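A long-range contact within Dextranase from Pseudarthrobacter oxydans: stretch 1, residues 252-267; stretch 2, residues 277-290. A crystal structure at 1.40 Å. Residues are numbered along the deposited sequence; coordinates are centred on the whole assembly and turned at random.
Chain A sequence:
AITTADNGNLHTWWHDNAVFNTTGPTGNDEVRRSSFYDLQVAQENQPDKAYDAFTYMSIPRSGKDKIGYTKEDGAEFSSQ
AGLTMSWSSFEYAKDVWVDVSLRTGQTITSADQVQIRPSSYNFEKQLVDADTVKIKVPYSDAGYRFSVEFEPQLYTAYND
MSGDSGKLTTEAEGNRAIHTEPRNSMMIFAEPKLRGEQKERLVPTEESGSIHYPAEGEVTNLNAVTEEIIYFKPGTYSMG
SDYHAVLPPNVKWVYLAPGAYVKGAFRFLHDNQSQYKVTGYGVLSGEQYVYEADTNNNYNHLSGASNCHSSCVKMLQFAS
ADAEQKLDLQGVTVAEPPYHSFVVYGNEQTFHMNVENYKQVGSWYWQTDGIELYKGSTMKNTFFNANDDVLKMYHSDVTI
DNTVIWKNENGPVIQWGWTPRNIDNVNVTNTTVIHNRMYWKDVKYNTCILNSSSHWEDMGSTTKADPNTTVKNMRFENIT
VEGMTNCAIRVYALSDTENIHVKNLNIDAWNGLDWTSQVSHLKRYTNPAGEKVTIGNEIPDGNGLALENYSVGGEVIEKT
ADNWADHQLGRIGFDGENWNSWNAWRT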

# COMPACT_ATOMS: atom_id res chain seq x y z
N LYS A 252 -3.63 25.51 3.94
CA LYS A 252 -3.19 24.63 5.01
C LYS A 252 -3.97 23.32 5.05
O LYS A 252 -3.60 22.43 5.82
CB LYS A 252 -3.33 25.33 6.37
CG LYS A 252 -4.77 25.67 6.75
CD LYS A 252 -4.88 26.52 8.01
CE LYS A 252 -6.34 26.65 8.45
NZ LYS A 252 -6.52 27.54 9.63
N TRP A 253 -5.02 23.19 4.25
CA TRP A 253 -5.92 22.04 4.37
C TRP A 253 -6.55 21.77 3.02
O TRP A 253 -7.13 22.68 2.41
CB TRP A 253 -7.01 22.39 5.40
CG TRP A 253 -7.81 21.24 5.97
CD1 TRP A 253 -7.99 19.99 5.44
CD2 TRP A 253 -8.56 21.28 7.18
NE1 TRP A 253 -8.80 19.24 6.27
CE2 TRP A 253 -9.16 20.01 7.34
CE3 TRP A 253 -8.77 22.25 8.16
CZ2 TRP A 253 -9.96 19.70 8.45
CZ3 TRP A 253 -9.57 21.95 9.24
CH2 TRP A 253 -10.15 20.68 9.38
N VAL A 254 -6.46 20.52 2.56
CA VAL A 254 -7.23 20.03 1.42
C VAL A 254 -8.17 18.95 1.95
O VAL A 254 -7.73 18.02 2.62
CB VAL A 254 -6.31 19.48 0.31
CG1 VAL A 254 -7.14 18.73 -0.73
CG2 VAL A 254 -5.52 20.61 -0.32
N TYR A 255 -9.46 19.11 1.68
CA TYR A 255 -10.48 18.20 2.18
C TYR A 255 -11.21 17.58 1.00
O TYR A 255 -11.72 18.29 0.13
CB TYR A 255 -11.48 18.94 3.09
CG TYR A 255 -12.58 18.03 3.58
CD1 TYR A 255 -12.30 17.02 4.50
CD2 TYR A 255 -13.87 18.14 3.10
CE1 TYR A 255 -13.29 16.16 4.94
CE2 TYR A 255 -14.88 17.28 3.55
CZ TYR A 255 -14.58 16.29 4.46
OH TYR A 255 -15.57 15.43 4.89
N LEU A 256 -11.27 16.25 0.98
CA LEU A 256 -12.00 15.49 -0.03
C LEU A 256 -13.20 14.85 0.66
O LEU A 256 -13.03 13.89 1.43
CB LEU A 256 -11.12 14.41 -0.66
CG LEU A 256 -9.75 14.81 -1.19
CD1 LEU A 256 -9.10 13.62 -1.89
CD2 LEU A 256 -9.84 15.98 -2.15
N ALA A 257 -14.39 15.37 0.41
CA ALA A 257 -15.57 14.85 1.08
C ALA A 257 -15.81 13.41 0.66
O ALA A 257 -15.38 12.98 -0.42
CB ALA A 257 -16.79 15.68 0.69
N PRO A 258 -16.49 12.63 1.49
CA PRO A 258 -16.97 11.32 1.03
C PRO A 258 -17.85 11.54 -0.19
O PRO A 258 -18.76 12.36 -0.17
CB PRO A 258 -17.78 10.78 2.21
CG PRO A 258 -18.11 11.98 3.03
CD PRO A 258 -17.00 12.96 2.84
N GLY A 259 -17.54 10.84 -1.27
CA GLY A 259 -18.24 11.06 -2.52
C GLY A 259 -17.57 12.04 -3.46
O GLY A 259 -18.06 12.23 -4.58
N ALA A 260 -16.48 12.69 -3.04
CA ALA A 260 -15.67 13.45 -3.96
C ALA A 260 -14.69 12.53 -4.66
O ALA A 260 -14.11 11.63 -4.04
CB ALA A 260 -14.90 14.54 -3.21
N TYR A 261 -14.51 12.75 -5.96
CA TYR A 261 -13.56 12.01 -6.78
C TYR A 261 -12.74 13.04 -7.55
O TYR A 261 -13.26 13.70 -8.45
CB TYR A 261 -14.29 11.06 -7.74
CG TYR A 261 -13.41 10.02 -8.40
CD1 TYR A 261 -12.67 10.32 -9.54
CD2 TYR A 261 -13.33 8.73 -7.89
CE1 TYR A 261 -11.88 9.36 -10.15
CE2 TYR A 261 -12.54 7.76 -8.50
CZ TYR A 261 -11.82 8.08 -9.62
OH TYR A 261 -11.04 7.12 -10.21
N VAL A 262 -11.48 13.19 -7.17
CA VAL A 262 -10.59 14.19 -7.76
C VAL A 262 -9.52 13.46 -8.56
O VAL A 262 -8.73 12.69 -8.00
CB VAL A 262 -9.94 15.06 -6.67
CG1 VAL A 262 -8.97 16.05 -7.29
CG2 VAL A 262 -11.02 15.77 -5.86
N LYS A 263 -9.49 13.70 -9.87
CA LYS A 263 -8.39 13.24 -10.71
C LYS A 263 -7.31 14.31 -10.68
O LYS A 263 -7.53 15.42 -11.18
CB LYS A 263 -8.89 13.00 -12.13
CG LYS A 263 -10.09 12.09 -12.19
CD LYS A 263 -10.59 11.89 -13.61
CE LYS A 263 -11.84 11.02 -13.60
NZ LYS A 263 -12.18 10.57 -14.97
N GLY A 264 -6.17 14.00 -10.06
CA GLY A 264 -5.12 15.00 -9.89
C GLY A 264 -4.14 14.60 -8.80
O GLY A 264 -4.07 13.44 -8.40
N ALA A 265 -3.38 15.60 -8.34
CA ALA A 265 -2.32 15.42 -7.35
C ALA A 265 -2.06 16.78 -6.72
O ALA A 265 -2.41 17.82 -7.29
CB ALA A 265 -1.05 14.86 -7.98
N PHE A 266 -1.45 16.77 -5.53
CA PHE A 266 -1.26 17.99 -4.77
C PHE A 266 0.17 18.10 -4.30
O PHE A 266 0.74 17.14 -3.78
CB PHE A 266 -2.18 18.04 -3.54
CG PHE A 266 -3.63 18.23 -3.88
CD1 PHE A 266 -4.13 19.48 -4.18
CD2 PHE A 266 -4.49 17.14 -3.88
CE1 PHE A 266 -5.46 19.65 -4.50
CE2 PHE A 266 -5.83 17.31 -4.20
CZ PHE A 266 -6.31 18.57 -4.51
N ARG A 267 0.75 19.29 -4.46
CA ARG A 267 2.05 19.60 -3.90
C ARG A 267 1.90 20.85 -3.05
O ARG A 267 1.45 21.90 -3.54
CB ARG A 267 3.09 19.85 -4.99
CG ARG A 267 4.38 20.38 -4.41
CD ARG A 267 5.52 20.36 -5.41
NE ARG A 267 6.74 20.87 -4.81
CZ ARG A 267 7.87 21.06 -5.47
NH1 ARG A 267 7.94 20.78 -6.76
NH2 ARG A 267 8.94 21.54 -4.84
N LYS A 277 -3.04 19.66 6.65
CA LYS A 277 -4.04 18.60 6.70
C LYS A 277 -4.45 18.22 5.29
O LYS A 277 -4.74 19.09 4.47
CB LYS A 277 -5.29 19.05 7.48
CG LYS A 277 -5.07 19.21 8.98
CD LYS A 277 -6.34 19.65 9.69
CE LYS A 277 -6.14 19.67 11.20
NZ LYS A 277 -7.30 20.25 11.93
N VAL A 278 -4.49 16.92 5.03
CA VAL A 278 -5.15 16.37 3.86
C VAL A 278 -6.07 15.29 4.41
O VAL A 278 -5.58 14.28 4.92
CB VAL A 278 -4.16 15.78 2.84
CG1 VAL A 278 -4.90 15.10 1.71
CG2 VAL A 278 -3.23 16.89 2.31
N THR A 279 -7.38 15.55 4.41
CA THR A 279 -8.31 14.66 5.09
C THR A 279 -9.54 14.44 4.24
O THR A 279 -9.76 15.12 3.23
CB THR A 279 -8.73 15.21 6.46
OG1 THR A 279 -9.50 16.40 6.29
CG2 THR A 279 -7.51 15.53 7.31
N GLY A 280 -10.34 13.46 4.65
CA GLY A 280 -11.65 13.19 4.10
C GLY A 280 -11.72 11.84 3.40
O GLY A 280 -10.73 11.34 2.87
N TYR A 281 -12.92 11.27 3.38
CA TYR A 281 -13.14 9.94 2.81
C TYR A 281 -13.40 9.96 1.30
O TYR A 281 -14.17 9.14 0.81
CB TYR A 281 -14.27 9.24 3.54
CG TYR A 281 -13.98 8.84 4.98
CD1 TYR A 281 -12.86 8.09 5.31
CD2 TYR A 281 -14.86 9.18 5.99
CE1 TYR A 281 -12.62 7.70 6.62
CE2 TYR A 281 -14.63 8.80 7.30
CZ TYR A 281 -13.52 8.06 7.61
OH TYR A 281 -13.31 7.66 8.92
N GLY A 282 -12.79 10.89 0.56
CA GLY A 282 -12.89 10.91 -0.89
C GLY A 282 -11.73 10.21 -1.57
O GLY A 282 -10.89 9.56 -0.94
N VAL A 283 -11.68 10.35 -2.90
CA VAL A 283 -10.68 9.68 -3.74
C VAL A 283 -9.83 10.73 -4.45
O VAL A 283 -10.36 11.70 -4.99
CB VAL A 283 -11.35 8.75 -4.77
CG1 VAL A 283 -10.30 8.09 -5.67
CG2 VAL A 283 -12.19 7.70 -4.07
N LEU A 284 -8.52 10.51 -4.46
CA LEU A 284 -7.57 11.27 -5.26
C LEU A 284 -6.93 10.26 -6.21
O LEU A 284 -6.22 9.36 -5.77
CB LEU A 284 -6.50 11.91 -4.37
CG LEU A 284 -5.46 12.78 -5.09
CD1 LEU A 284 -6.12 13.99 -5.73
CD2 LEU A 284 -4.36 13.21 -4.13
N SER A 285 -7.17 10.42 -7.52
CA SER A 285 -6.76 9.44 -8.52
C SER A 285 -5.75 10.05 -9.48
O SER A 285 -5.97 11.15 -10.00
CB SER A 285 -7.96 8.94 -9.31
OG SER A 285 -7.51 8.12 -10.37
N GLY A 286 -4.65 9.33 -9.73
CA GLY A 286 -3.65 9.78 -10.68
C GLY A 286 -3.84 9.20 -12.07
O GLY A 286 -2.90 9.21 -12.88
N GLU A 287 -5.06 8.74 -12.36
CA GLU A 287 -5.34 7.99 -13.59
C GLU A 287 -5.02 8.77 -14.86
O GLU A 287 -4.75 8.15 -15.90
CB GLU A 287 -6.81 7.57 -13.59
CG GLU A 287 -7.79 8.73 -13.72
CD GLU A 287 -9.20 8.33 -13.34
OE1 GLU A 287 -9.45 8.10 -12.13
OE2 GLU A 287 -10.06 8.23 -14.23
N GLN A 288 -5.07 10.10 -14.82
CA GLN A 288 -4.83 10.88 -16.03
C GLN A 288 -3.35 11.05 -16.34
O GLN A 288 -3.02 11.45 -17.47
CB GLN A 288 -5.50 12.26 -15.94
CG GLN A 288 -6.99 12.19 -15.68
CD GLN A 288 -7.67 13.55 -15.60
OE1 GLN A 288 -7.24 14.43 -14.86
NE2 GLN A 288 -8.75 13.72 -16.35
N TYR A 289 -2.47 10.75 -15.40
CA TYR A 289 -1.04 10.96 -15.61
C TYR A 289 -0.40 9.72 -16.23
O TYR A 289 -0.73 8.59 -15.86
CB TYR A 289 -0.34 11.28 -14.28
CG TYR A 289 -0.87 12.52 -13.59
CD1 TYR A 289 -0.75 13.77 -14.17
CD2 TYR A 289 -1.49 12.43 -12.35
CE1 TYR A 289 -1.23 14.90 -13.55
CE2 TYR A 289 -1.96 13.55 -11.71
CZ TYR A 289 -1.83 14.79 -12.32
OH TYR A 289 -2.33 15.90 -11.68
N VAL A 290 0.51 9.96 -17.17
CA VAL A 290 1.31 8.88 -17.74
C VAL A 290 2.29 8.36 -16.69
O VAL A 290 2.68 9.08 -15.76
CB VAL A 290 2.03 9.39 -19.00
CG1 VAL A 290 3.10 10.42 -18.63
CG2 VAL A 290 2.64 8.25 -19.79
O HOH W 1 -14.66 13.00 5.74
O HOH W 2 -10.37 10.15 -16.53

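Two parallel ladders join these stretches, and three residues, Leu 284, Lys 277 and Lys 263, cover the most surface. The whole contact buries 1250 Å², both sides summed.

Lys 277 opens the first ladder, paired with Trp 253. Its N donates to Lys 252 O at 2.9 Å, and its O accepts from Val 254 N, also at 2.9 Å. The two side chains lie on the same face of the sheet. The lysine chain is extended beyond an m chi1, so its methylenes run over one face of the indole. Lys 277 CD sits 3.6 Å from the centroid of the Trp 253 six-membered ring, almost on the ring normal, a CH-pi contact. Lys 277 NZ lies 4.2 Å from the same centroid but off-centre, a cation-pi contact. The indole edge is used as well. Trp 253 NE1 donates to Thr 279 OG1 at 2.9 Å with a nearly straight geometry, so the ring is held both at its face and at its edge. The ladder continues with Thr 279 N to Val 254 O at 3.1 Å and Leu 256 N to Thr 279 O at 2.9 Å.

The register then shifts by two residues. Ala 257 to Ala 260 form a type II turn, closed by Ala 260 N to Ala 257 O at 2.9 Å. Stretch 2 passes this turn through Gly 280, Tyr 281 and Gly 282. Both glycines lie tight against stretch 1. A CB on Gly 280 would clash with Leu 256 O and Tyr 255 CE1; one on Gly 282 would clash with Ala 257 O, Leu 256 CB and Ala 260 O. Gly 282 N makes a weak hydrogen bond to Leu 256 O at 3.1 Å.

Leu 284 lies in the second ladder, paired with Val 262. The backbone bonds around the pair are short: Val 262 N to Val 283 O is 2.9 Å, and Ser 285 N to Val 262 O is 2.8 Å. The leucine side chain has a t chi1 and a p chi2, and its end comes nearer to stretch 1. Leu 284 CD1 packs at 3.8 Å from Val 262 CG1 and at 3.7 Å from Phe 266 CE2. Leu 284 CB meets Leu 256 CD1 at 4.0 Å. Leu 284 thus joins apolar side chains from three separate strands of stretch 1.

Lys 263 pairs with Ser 285 on the face that also carries Tyr 261 and Val 283. Its NZ forms a salt bridge with Glu 287 OE2 at 3.2 Å, weak as a hydrogen bond. Water 2 lies 2.4 Å from Lys 263 NZ and 3.0 Å from Glu 287 OE2. The other carboxylate oxygen is also engaged. Tyr 261 OH donates to Glu 287 OE1 at 2.7 Å, and Ser 285 OG donates to Glu 287 OE1 at 2.6 Å. Glu 287 therefore gathers a lysine, a tyrosine and a serine.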